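Glycoside hydrolase family 31 (Trueperella pyogenes, PDB 5I0F) degrades cycloalternan, a cyclic glucan, as a family 31 glycoside hydrolase that works through a covalent glycosyl-enzyme intermediate. Local coordinates at residues M1-R5 with G34-S38; F57-V62 with G92-I97; H624-V628 with D701-G705. All blocks are in the same frame, centred on the assembly; numbering follows the deposited sequence.

Overall arrangement
Contacts 1 and 2 are neighbours in the antiparallel sheet of the N-terminal domain, their centres 11 Å apart. Strand 31-37 carries 2-3 along one edge and 91-97 along the other, and 91-97 in turn pairs with 54-62, so the two contacts flank the 31-37/91-97 pairing, where A35 O lies 2.8 Å from W93 N, a probable hydrogen bond. Contact 3 comes last along the chain, at the opposite side of the molecule, its centre 63 Å from contact 1 and 65 Å from contact 2. There, helix 617-646 meets the C-terminal beta domain. The first two contacts thus lie within one N-terminal beta domain, while the third joins a different one to the catalytic TIM barrel.

Contact 1. Residues M1-R5 with G34-S38; sequences MITHR and GATTS
Start at M1, whose extended chain runs nearly antiparallel to G34-S38, with end-to-end directions 156° apart. The amino terminus M1 N donates to S38 OG at 2.8 Å, S38 being in the p rotamer, and also bonds E119; M1 O accepts from S38 N, again at 2.8 Å. I2 follows as the non-hydrogen-bonded partner of T37, CA to CA 4.5 Å. Its m,t side chain shares a sheet face with T37 and touches A35, I2 CG2 to A35 CB 4.2 Å, above M44 and F109. This is how the first residues of the N-terminal domain enter its antiparallel sheet, as a short strand along 31-37. T3 and T36 form the hydrogen-bonded pair: T3 N to T36 O is 2.7 Å and T36 N to T3 O 3.0 Å, with T3 CB 3.4 Å from T36 OG1 on the other face. At H4, chi1 is t, and the imidazole takes over from the backbone: H4 ND1 donates to G34 O at 2.7 Å, while NE2 bonds the hydroxyl of Y107.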
ATOM      1  N   MET A   1       9.924 -28.863 -21.929  1.00 45.08           N
ATOM      2  CA  MET A   1       8.656 -28.140 -22.196  1.00 43.93           C
ATOM      3  C   MET A   1       8.984 -26.668 -22.409  1.00 38.65           C
ATOM      4  O   MET A   1       9.822 -26.104 -21.699  1.00 37.13           O
ATOM      5  CB  MET A   1       7.671 -28.283 -21.020  1.00 49.77           C
ATOM      6  CG  MET A   1       6.326 -27.611 -21.269  1.00 52.60           C
ATOM      7  SD  MET A   1       5.220 -27.555 -19.850  1.00 63.58           S
ATOM      8  CE  MET A   1       6.165 -26.643 -18.618  1.00 60.29           C
ATOM      9  N   ILE A   2       8.295 -26.068 -23.380  1.00 34.96           N
ATOM     10  CA  ILE A   2       8.411 -24.643 -23.705  1.00 31.76           C
ATOM     11  C   ILE A   2       7.285 -23.900 -23.000  1.00 31.07           C
ATOM     12  O   ILE A   2       6.127 -24.330 -23.047  1.00 31.32           O
ATOM     13  CB  ILE A   2       8.306 -24.403 -25.228  1.00 30.00           C
ATOM     14  CG1 ILE A   2       9.418 -25.165 -25.971  1.00 29.93           C
ATOM     15  CG2 ILE A   2       8.357 -22.909 -25.535  1.00 29.19           C
ATOM     16  CD1 ILE A   2       9.289 -25.135 -27.494  1.00 29.68           C
ATOM     17  N   THR A   3       7.629 -22.803 -22.326  1.00 30.41           N
ATOM     18  CA  THR A   3       6.644 -21.938 -21.698  1.00 29.73           C
ATOM     19  C   THR A   3       6.619 -20.574 -22.384  1.00 28.00           C
ATOM     20  O   THR A   3       7.645 -19.904 -22.521  1.00 27.55           O
ATOM     21  CB  THR A   3       6.945 -21.764 -20.192  1.00 30.68           C
ATOM     22  OG1 THR A   3       6.928 -23.045 -19.568  1.00 32.70           O
ATOM     23  CG2 THR A   3       5.912 -20.873 -19.498  1.00 30.81           C
ATOM     24  N   HIS A   4       5.432 -20.185 -22.816  1.00 27.47           N
ATOM     25  CA  HIS A   4       5.180 -18.836 -23.279  1.00 26.49           C
ATOM     26  C   HIS A   4       3.842 -18.399 -22.717  1.00 27.03           C
ATOM     27  O   HIS A   4       2.854 -19.088 -22.876  1.00 26.44           O
ATOM     28  CB  HIS A   4       5.154 -18.768 -24.796  1.00 26.20           C
ATOM     29  CG  HIS A   4       4.778 -17.421 -25.326  1.00 25.73           C
ATOM     30  ND1 HIS A   4       5.660 -16.366 -25.362  1.00 25.21           N
ATOM     31  CD2 HIS A   4       3.608 -16.952 -25.818  1.00 26.32           C
ATOM     32  CE1 HIS A   4       5.062 -15.314 -25.888  1.00 25.62           C
ATOM     33  NE2 HIS A   4       3.815 -15.643 -26.171  1.00 26.60           N
ATOM     34  N   ARG A   5       3.848 -17.268 -22.016  1.00 27.31           N
ATOM     35  CA  ARG A   5       2.627 -16.629 -21.518  1.00 28.13           C
ATOM     36  C   ARG A   5       2.664 -15.211 -22.057  1.00 27.19           C
ATOM     37  O   ARG A   5       3.527 -14.442 -21.659  1.00 26.30           O
ATOM     38  CB  ARG A   5       2.640 -16.557 -19.991  1.00 29.47           C
ATOM     39  CG  ARG A   5       2.527 -17.894 -19.266  1.00 31.69           C
ATOM     40  CD  ARG A   5       2.568 -17.684 -17.752  1.00 32.71           C
ATOM     41  NE  ARG A   5       3.878 -17.211 -17.300  1.00 32.42           N
ATOM     42  CZ  ARG A   5       4.222 -16.991 -16.028  1.00 34.21           C
ATOM     43  NH1 ARG A   5       3.358 -17.190 -15.037  1.00 35.30           N
ATOM     44  NH2 ARG A   5       5.455 -16.574 -15.743  1.00 34.25           N
ATOM     45  N   GLY A  34       9.420 -13.451 -26.105  1.00 27.33           N
ATOM     46  CA  GLY A  34      10.148 -14.311 -25.173  1.00 27.26           C
ATOM     47  C   GLY A  34       9.496 -15.670 -24.931  1.00 26.41           C
ATOM     48  O   GLY A  34       8.275 -15.797 -24.949  1.00 25.71           O
ATOM     49  N   ALA A  35      10.329 -16.683 -24.718  1.00 26.27           N
ATOM     50  CA  ALA A  35       9.881 -18.018 -24.297  1.00 26.38           C
ATOM     51  C   ALA A  35      10.971 -18.637 -23.449  1.00 26.85           C
ATOM     52  O   ALA A  35      12.134 -18.267 -23.580  1.00 27.36           O
ATOM     53  CB  ALA A  35       9.575 -18.895 -25.509  1.00 26.50           C
ATOM     54  N   THR A  36      10.592 -19.552 -22.561  1.00 27.85           N
ATOM     55  CA  THR A  36      11.551 -20.305 -21.785  1.00 29.48           C
ATOM     56  C   THR A  36      11.392 -21.811 -22.055  1.00 30.89           C
ATOM     57  O   THR A  36      10.325 -22.282 -22.474  1.00 30.63           O
ATOM     58  CB  THR A  36      11.416 -20.054 -20.271  1.00 30.92           C
ATOM     59  OG1 THR A  36      10.141 -20.518 -19.824  1.00 30.57           O
ATOM     60  CG2 THR A  36      11.558 -18.567 -19.946  1.00 31.43           C
ATOM     61  N   THR A  37      12.480 -22.531 -21.825  1.00 32.19           N
ATOM     62  CA  THR A  37      12.511 -23.976 -21.887  1.00 34.83           C
ATOM     63  C   THR A  37      12.811 -24.530 -20.490  1.00 37.66           C
ATOM     64  O   THR A  37      13.645 -23.980 -19.766  1.00 38.52           O
ATOM     65  CB  THR A  37      13.571 -24.454 -22.893  1.00 34.81           C
ATOM     66  OG1 THR A  37      14.857 -23.941 -22.523  1.00 37.62           O
ATOM     67  CG2 THR A  37      13.244 -23.944 -24.283  1.00 33.20           C
ATOM     68  N   SER A  38      12.116 -25.609 -20.129  1.00 40.20           N
ATOM     69  CA  SER A  38      12.280 -26.263 -18.826  1.00 42.36           C
ATOM     70  C   SER A  38      13.633 -26.947 -18.708  1.00 43.66           C
ATOM     71  O   SER A  38      14.231 -26.972 -17.632  1.00 44.83           O
ATOM     72  CB  SER A  38      11.166 -27.292 -18.577  1.00 44.22           C
ATOM     73  OG  SER A  38      11.241 -28.379 -19.489  1.00 43.67           O
TER

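Contact 2. Residues F57-V62 with G92-I97; sequences FDMSPV and GWQTSI
M59 and W93 lose the most surface here, followed by Q94. M59 has its CA 4.9 Å from that of T95. Its m,t,p side chain reaches across strand 92-97, placing M59 CE 3.6 Å from W93 O and 4.0 Å from W93 CB, while M59 CG is 4.0 Å from T95 CB. W93, with chi1 m and chi2 85°, stands on the same face as P61, its non-hydrogen-bonded partner at 4.4 Å CA to CA. P61 CG sits over the six-membered ring, 4.2 Å from the W93 ring centroid and 27° off the normal, a CH-pi contact. These two strands are neighbours in the antiparallel sheet of the N-terminal domain, and strand 60-62 crosses strand 92-97 at 124°, well short of straight antiparallel. Q94 pairs with S60: S60 N to Q94 O is 2.9 Å, Q94 N to S60 O 2.8 Å. Q94 CB is 4.0 Å from V62 CG1. Toward F57 the strands splay, and water 1 bridges D58 O (2.8 Å) and T95 OG1 (2.7 Å). Further along, F57 CZ packs on I97 CG1 at 3.7 Å.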
ATOM      1  N   PHE A  57      11.918 -16.986 -37.037  1.00 36.57           N
ATOM      2  CA  PHE A  57      12.951 -16.232 -36.338  1.00 36.99           C
ATOM      3  C   PHE A  57      13.824 -17.194 -35.534  1.00 36.20           C
ATOM      4  O   PHE A  57      13.304 -18.073 -34.843  1.00 34.76           O
ATOM      5  CB  PHE A  57      12.308 -15.204 -35.411  1.00 36.88           C
ATOM      6  CG  PHE A  57      11.458 -14.186 -36.124  1.00 38.32           C
ATOM      7  CD1 PHE A  57      10.123 -14.443 -36.398  1.00 38.73           C
ATOM      8  CD2 PHE A  57      11.990 -12.958 -36.503  1.00 40.59           C
ATOM      9  CE1 PHE A  57       9.340 -13.507 -37.061  1.00 39.96           C
ATOM     10  CE2 PHE A  57      11.217 -12.021 -37.176  1.00 41.52           C
ATOM     11  CZ  PHE A  57       9.887 -12.295 -37.450  1.00 41.19           C
ATOM     12  N   ASP A  58      15.137 -17.041 -35.647  1.00 37.04           N
ATOM     13  CA  ASP A  58      16.095 -17.769 -34.810  1.00 36.80           C
ATOM     14  C   ASP A  58      16.270 -17.002 -33.519  1.00 34.42           C
ATOM     15  O   ASP A  58      16.834 -15.917 -33.506  1.00 35.53           O
ATOM     16  CB  ASP A  58      17.466 -17.891 -35.484  1.00 39.82           C
ATOM     17  CG  ASP A  58      17.489 -18.925 -36.579  1.00 43.40           C
ATOM     18  OD1 ASP A  58      17.073 -20.089 -36.332  1.00 44.97           O
ATOM     19  OD2 ASP A  58      17.946 -18.575 -37.685  1.00 47.26           O
ATOM     20  N   MET A  59      15.797 -17.578 -32.431  1.00 32.16           N
ATOM     21  CA  MET A  59      15.839 -16.915 -31.140  1.00 30.92           C
ATOM     22  C   MET A  59      17.231 -17.045 -30.525  1.00 31.33           C
ATOM     23  O   MET A  59      17.993 -17.957 -30.860  1.00 30.84           O
ATOM     24  CB  MET A  59      14.753 -17.485 -30.223  1.00 29.75           C
ATOM     25  CG  MET A  59      13.350 -17.360 -30.804  1.00 29.22           C
ATOM     26  SD  MET A  59      12.081 -18.102 -29.783  1.00 29.15           S
ATOM     27  CE  MET A  59      11.868 -16.845 -28.508  1.00 29.89           C
ATOM     28  N   SER A  60      17.563 -16.104 -29.651  1.00 31.02           N
ATOM     29  CA  SER A  60      18.851 -16.047 -28.978  1.00 32.27           C
ATOM     30  C   SER A  60      18.673 -16.275 -27.475  1.00 31.65           C
ATOM     31  O   SER A  60      17.653 -15.849 -26.916  1.00 29.22           O
ATOM     32  CB  SER A  60      19.469 -14.673 -29.194  1.00 34.99           C
ATOM     33  OG  SER A  60      19.903 -14.533 -30.536  1.00 37.37           O
ATOM     34  N   PRO A  61      19.667 -16.908 -26.813  1.00 32.23           N
ATOM     35  CA  PRO A  61      19.530 -17.081 -25.379  1.00 32.87           C
ATOM     36  C   PRO A  61      19.775 -15.754 -24.662  1.00 34.87           C
ATOM     37  O   PRO A  61      20.624 -14.974 -25.072  1.00 35.50           O
ATOM     38  CB  PRO A  61      20.615 -18.124 -25.021  1.00 33.67           C
ATOM     39  CG  PRO A  61      21.283 -18.501 -26.297  1.00 33.44           C
ATOM     40  CD  PRO A  61      20.973 -17.420 -27.283  1.00 33.95           C
ATOM     41  N   VAL A  62      19.024 -15.508 -23.604  1.00 35.67           N
ATOM     42  CA  VAL A  62      19.070 -14.215 -22.948  1.00 38.19           C
ATOM     43  C   VAL A  62      18.983 -14.430 -21.452  1.00 39.81           C
ATOM     44  O   VAL A  62      18.541 -15.480 -21.018  1.00 39.51           O
ATOM     45  CB  VAL A  62      17.923 -13.324 -23.514  1.00 37.63           C
ATOM     46  CG1 VAL A  62      16.572 -13.713 -22.932  1.00 36.27           C
ATOM     47  CG2 VAL A  62      18.219 -11.847 -23.342  1.00 40.23           C
ATOM     48  N   GLY A  92      15.881 -18.548 -20.761  1.00 35.20           N
ATOM     49  CA  GLY A  92      15.176 -17.610 -21.606  1.00 33.78           C
ATOM     50  C   GLY A  92      15.735 -17.572 -23.015  1.00 32.33           C
ATOM     51  O   GLY A  92      16.948 -17.660 -23.214  1.00 32.82           O
ATOM     52  N   TRP A  93      14.828 -17.433 -23.979  1.00 30.52           N
ATOM     53  CA  TRP A  93      15.151 -17.215 -25.385  1.00 29.21           C
ATOM     54  C   TRP A  93      14.343 -16.021 -25.871  1.00 29.15           C
ATOM     55  O   TRP A  93      13.235 -15.790 -25.379  1.00 28.18           O
ATOM     56  CB  TRP A  93      14.763 -18.453 -26.185  1.00 27.92           C
ATOM     57  CG  TRP A  93      15.596 -19.641 -25.861  1.00 27.63           C
ATOM     58  CD1 TRP A  93      15.404 -20.540 -24.836  1.00 27.15           C
ATOM     59  CD2 TRP A  93      16.742 -20.091 -26.582  1.00 28.19           C
ATOM     60  NE1 TRP A  93      16.360 -21.511 -24.882  1.00 27.32           N
ATOM     61  CE2 TRP A  93      17.200 -21.264 -25.940  1.00 28.18           C
ATOM     62  CE3 TRP A  93      17.423 -19.625 -27.718  1.00 28.94           C
ATOM     63  CZ2 TRP A  93      18.314 -21.967 -26.390  1.00 28.70           C
ATOM     64  CZ3 TRP A  93      18.543 -20.325 -28.159  1.00 29.68           C
ATOM     65  CH2 TRP A  93      18.976 -21.473 -27.494  1.00 29.55           C
ATOM     66  N   GLN A  94      14.871 -15.293 -26.851  1.00 30.02           N
ATOM     67  CA  GLN A  94      14.264 -14.044 -27.293  1.00 30.86           C
ATOM     68  C   GLN A  94      14.527 -13.748 -28.767  1.00 31.27           C
ATOM     69  O   GLN A  94      15.579 -14.083 -29.309  1.00 31.23           O
ATOM     70  CB  GLN A  94      14.771 -12.888 -26.423  1.00 32.58           C
ATOM     71  CG  GLN A  94      14.068 -11.569 -26.645  1.00 33.97           C
ATOM     72  CD  GLN A  94      14.727 -10.428 -25.895  1.00 36.17           C
ATOM     73  OE1 GLN A  94      14.450 -10.209 -24.720  1.00 37.15           O
ATOM     74  NE2 GLN A  94      15.601  -9.692 -26.578  1.00 37.58           N
ATOM     75  N   THR A  95      13.536 -13.137 -29.401  1.00 31.36           N
ATOM     76  CA  THR A  95      13.691 -12.513 -30.702  1.00 33.42           C
ATOM     77  C   THR A  95      12.844 -11.248 -30.688  1.00 34.13           C
ATOM     78  O   THR A  95      12.153 -10.988 -29.708  1.00 33.60           O
ATOM     79  CB  THR A  95      13.264 -13.473 -31.846  1.00 33.68           C
ATOM     80  OG1 THR A  95      13.595 -12.896 -33.112  1.00 35.49           O
ATOM     81  CG2 THR A  95      11.750 -13.805 -31.805  1.00 32.73           C
ATOM     82  N   SER A  96      12.901 -10.464 -31.758  1.00 36.39           N
ATOM     83  CA  SER A  96      12.007  -9.315 -31.909  1.00 38.11           C
ATOM     84  C   SER A  96      11.631  -9.041 -33.361  1.00 39.57           C
ATOM     85  O   SER A  96      12.267  -9.545 -34.297  1.00 39.54           O
ATOM     86  CB  SER A  96      12.598  -8.061 -31.262  1.00 39.94           C
ATOM     87  OG  SER A  96      13.863  -7.762 -31.813  1.00 43.15           O
ATOM     88  N   ILE A  97      10.549  -8.284 -33.514  1.00 40.15           N
ATOM     89  CA  ILE A  97      10.081  -7.788 -34.807  1.00 43.52           C
ATOM     90  C   ILE A  97      10.138  -6.268 -34.681  1.00 44.85           C
ATOM     91  O   ILE A  97       9.385  -5.717 -33.896  1.00 44.01           O
ATOM     92  CB  ILE A  97       8.639  -8.251 -35.106  1.00 43.12           C
ATOM     93  CG1 ILE A  97       8.547  -9.781 -35.069  1.00 42.58           C
ATOM     94  CG2 ILE A  97       8.188  -7.712 -36.465  1.00 44.82           C
ATOM     95  CD1 ILE A  97       7.132 -10.331 -35.123  1.00 41.26           C
TER
HETATM   96  O   HOH W   1      16.256 -13.242 -33.020  1.00 43.50           O
HETATM   97  O   HOH W   2      17.774 -17.338 -19.183  1.00 36.15           O

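Contact 3. Residues H624-V628 with D701-G705; sequences HYTRV and DYWSG
No hydrogen bond crosses this contact, although aromatic side chains bearing polar atoms make up most of it; the backbones stay far apart, 10.6 Å between the CA atoms of V628 and W703. W703, chi1 m and chi2 103°, reaches from the loop between strands 698-701 and 707-709 to helix 617-646. V628 CG2 lies at the edge of the indole, 3.9 Å from W703 CZ3, V628 being t. One helical turn earlier, H624 CE1 is 4.1 Å from W703 CZ3, the two rings oblique at 41° with centroids 5.9 Å apart, and Y625 CE1 approaches W703 CH2 at 4.1 Å. Beside it, Y702 CE2 is 4.4 Å from V628 CG1. The loop opens with an Asx turn: D701 OD1 accepts from W703 N (2.9 Å) and from S704 N (3.0 Å). Here the C-terminal beta domain meets the TIM-barrel domain. H624 NE2, Y625 OH and W703 NE1 hydrogen-bond to D721 O, W720 O and I723 O, so the cross-segment contact rests on van der Waals packing.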
ATOM      1  N   HIS A 624       8.444  13.046  27.672  1.00 24.53           N
ATOM      2  CA  HIS A 624       7.981  14.398  27.318  1.00 25.23           C
ATOM      3  C   HIS A 624       6.950  14.385  26.183  1.00 23.75           C
ATOM      4  O   HIS A 624       5.842  14.912  26.327  1.00 22.90           O
ATOM      5  CB  HIS A 624       9.203  15.276  26.968  1.00 26.83           C
ATOM      6  CG  HIS A 624       8.880  16.558  26.268  1.00 28.26           C
ATOM      7  ND1 HIS A 624       8.192  17.589  26.869  1.00 29.41           N
ATOM      8  CD2 HIS A 624       9.201  16.994  25.027  1.00 29.00           C
ATOM      9  CE1 HIS A 624       8.070  18.594  26.019  1.00 30.11           C
ATOM     10  NE2 HIS A 624       8.681  18.261  24.894  1.00 29.76           N
ATOM     11  N   TYR A 625       7.307  13.785  25.054  1.00 22.57           N
ATOM     12  CA  TYR A 625       6.379  13.752  23.921  1.00 21.92           C
ATOM     13  C   TYR A 625       5.150  12.863  24.159  1.00 21.67           C
ATOM     14  O   TYR A 625       4.070  13.171  23.627  1.00 21.38           O
ATOM     15  CB  TYR A 625       7.111  13.404  22.619  1.00 21.42           C
ATOM     16  CG  TYR A 625       7.927  14.582  22.106  1.00 21.75           C
ATOM     17  CD1 TYR A 625       7.294  15.779  21.697  1.00 22.19           C
ATOM     18  CD2 TYR A 625       9.306  14.514  22.031  1.00 22.01           C
ATOM     19  CE1 TYR A 625       8.026  16.862  21.210  1.00 22.47           C
ATOM     20  CE2 TYR A 625      10.050  15.594  21.561  1.00 22.65           C
ATOM     21  CZ  TYR A 625       9.415  16.775  21.177  1.00 22.75           C
ATOM     22  OH  TYR A 625      10.174  17.834  20.697  1.00 24.12           O
ATOM     23  N   THR A 626       5.273  11.807  24.964  1.00 21.61           N
ATOM     24  CA  THR A 626       4.091  10.996  25.281  1.00 22.37           C
ATOM     25  C   THR A 626       3.150  11.761  26.221  1.00 23.18           C
ATOM     26  O   THR A 626       1.938  11.640  26.070  1.00 22.90           O
ATOM     27  CB  THR A 626       4.418   9.547  25.707  1.00 22.69           C
ATOM     28  OG1 THR A 626       5.222   8.914  24.696  1.00 22.56           O
ATOM     29  CG2 THR A 626       3.170   8.714  25.818  1.00 23.01           C
ATOM     30  N   ARG A 627       3.682  12.597  27.122  1.00 23.85           N
ATOM     31  CA  ARG A 627       2.840  13.524  27.880  1.00 25.32           C
ATOM     32  C   ARG A 627       2.113  14.493  26.941  1.00 23.66           C
ATOM     33  O   ARG A 627       0.930  14.755  27.131  1.00 23.48           O
ATOM     34  CB  ARG A 627       3.640  14.350  28.928  1.00 28.28           C
ATOM     35  CG  ARG A 627       3.923  13.645  30.243  1.00 31.31           C
ATOM     36  CD  ARG A 627       4.567  14.573  31.292  1.00 34.11           C
ATOM     37  NE  ARG A 627       5.880  15.122  30.864  1.00 37.15           N
ATOM     38  CZ  ARG A 627       7.098  14.649  31.203  1.00 38.06           C
ATOM     39  NH1 ARG A 627       7.252  13.602  32.025  1.00 39.80           N
ATOM     40  NH2 ARG A 627       8.185  15.242  30.722  1.00 37.66           N
ATOM     41  N   VAL A 628       2.818  15.022  25.933  1.00 22.20           N
ATOM     42  CA  VAL A 628       2.209  15.892  24.946  1.00 21.59           C
ATOM     43  C   VAL A 628       1.095  15.143  24.188  1.00 21.04           C
ATOM     44  O   VAL A 628      -0.045  15.665  24.017  1.00 20.67           O
ATOM     45  CB  VAL A 628       3.266  16.485  23.978  1.00 21.63           C
ATOM     46  CG1 VAL A 628       2.599  17.236  22.835  1.00 21.49           C
ATOM     47  CG2 VAL A 628       4.218  17.427  24.738  1.00 22.32           C
ATOM     48  N   ASP A 701       2.896  30.358  19.571  1.00 32.10           N
ATOM     49  CA  ASP A 701       3.860  29.265  19.744  1.00 31.42           C
ATOM     50  C   ASP A 701       3.315  28.287  20.770  1.00 31.06           C
ATOM     51  O   ASP A 701       2.904  28.683  21.863  1.00 30.90           O
ATOM     52  CB  ASP A 701       5.229  29.772  20.186  1.00 31.86           C
ATOM     53  CG  ASP A 701       6.314  28.698  20.095  1.00 31.57           C
ATOM     54  OD1 ASP A 701       6.492  27.920  21.053  1.00 30.56           O
ATOM     55  OD2 ASP A 701       7.009  28.644  19.061  1.00 30.88           O
ATOM     56  N   TYR A 702       3.287  27.008  20.397  1.00 29.87           N
ATOM     57  CA  TYR A 702       2.708  25.975  21.255  1.00 29.81           C
ATOM     58  C   TYR A 702       3.439  25.818  22.584  1.00 29.68           C
ATOM     59  O   TYR A 702       2.826  25.438  23.596  1.00 29.22           O
ATOM     60  CB  TYR A 702       2.762  24.658  20.503  1.00 29.87           C
ATOM     61  CG  TYR A 702       1.966  23.541  21.105  1.00 30.40           C
ATOM     62  CD1 TYR A 702       0.601  23.438  20.854  1.00 30.37           C
ATOM     63  CD2 TYR A 702       2.579  22.564  21.899  1.00 30.52           C
ATOM     64  CE1 TYR A 702      -0.137  22.398  21.375  1.00 31.19           C
ATOM     65  CE2 TYR A 702       1.835  21.523  22.435  1.00 31.41           C
ATOM     66  CZ  TYR A 702       0.477  21.450  22.153  1.00 31.54           C
ATOM     67  OH  TYR A 702      -0.297  20.436  22.654  1.00 34.14           O
ATOM     68  N   TRP A 703       4.746  26.092  22.568  1.00 29.27           N
ATOM     69  CA  TRP A 703       5.638  25.793  23.680  1.00 29.61           C
ATOM     70  C   TRP A 703       5.873  27.013  24.582  1.00 31.79           C
ATOM     71  O   TRP A 703       5.934  26.864  25.795  1.00 32.59           O
ATOM     72  CB  TRP A 703       6.978  25.265  23.161  1.00 28.63           C
ATOM     73  CG  TRP A 703       6.821  24.194  22.128  1.00 27.88           C
ATOM     74  CD1 TRP A 703       6.975  24.327  20.776  1.00 27.26           C
ATOM     75  CD2 TRP A 703       6.432  22.845  22.361  1.00 27.03           C
ATOM     76  NE1 TRP A 703       6.723  23.125  20.154  1.00 26.41           N
ATOM     77  CE2 TRP A 703       6.374  22.204  21.106  1.00 26.35           C
ATOM     78  CE3 TRP A 703       6.126  22.110  23.515  1.00 27.16           C
ATOM     79  CZ2 TRP A 703       6.038  20.864  20.971  1.00 25.88           C
ATOM     80  CZ3 TRP A 703       5.795  20.780  23.380  1.00 26.45           C
ATOM     81  CH2 TRP A 703       5.751  20.172  22.109  1.00 26.23           C
ATOM     82  N   SER A 704       5.994  28.201  23.987  1.00 32.74           N
ATOM     83  CA  SER A 704       6.374  29.415  24.719  1.00 34.25           C
ATOM     84  C   SER A 704       5.273  30.445  24.868  1.00 35.80           C
ATOM     85  O   SER A 704       5.458  31.404  25.619  1.00 36.62           O
ATOM     86  CB  SER A 704       7.546  30.087  24.010  1.00 34.23           C
ATOM     87  OG  SER A 704       7.134  30.630  22.762  1.00 33.96           O
ATOM     88  N   GLY A 705       4.164  30.296  24.138  1.00 36.00           N
ATOM     89  CA  GLY A 705       3.106  31.304  24.112  1.00 37.32           C
ATOM     90  C   GLY A 705       3.355  32.538  23.240  1.00 38.87           C
ATOM     91  O   GLY A 705       2.459  33.359  23.089  1.00 39.51           O
TER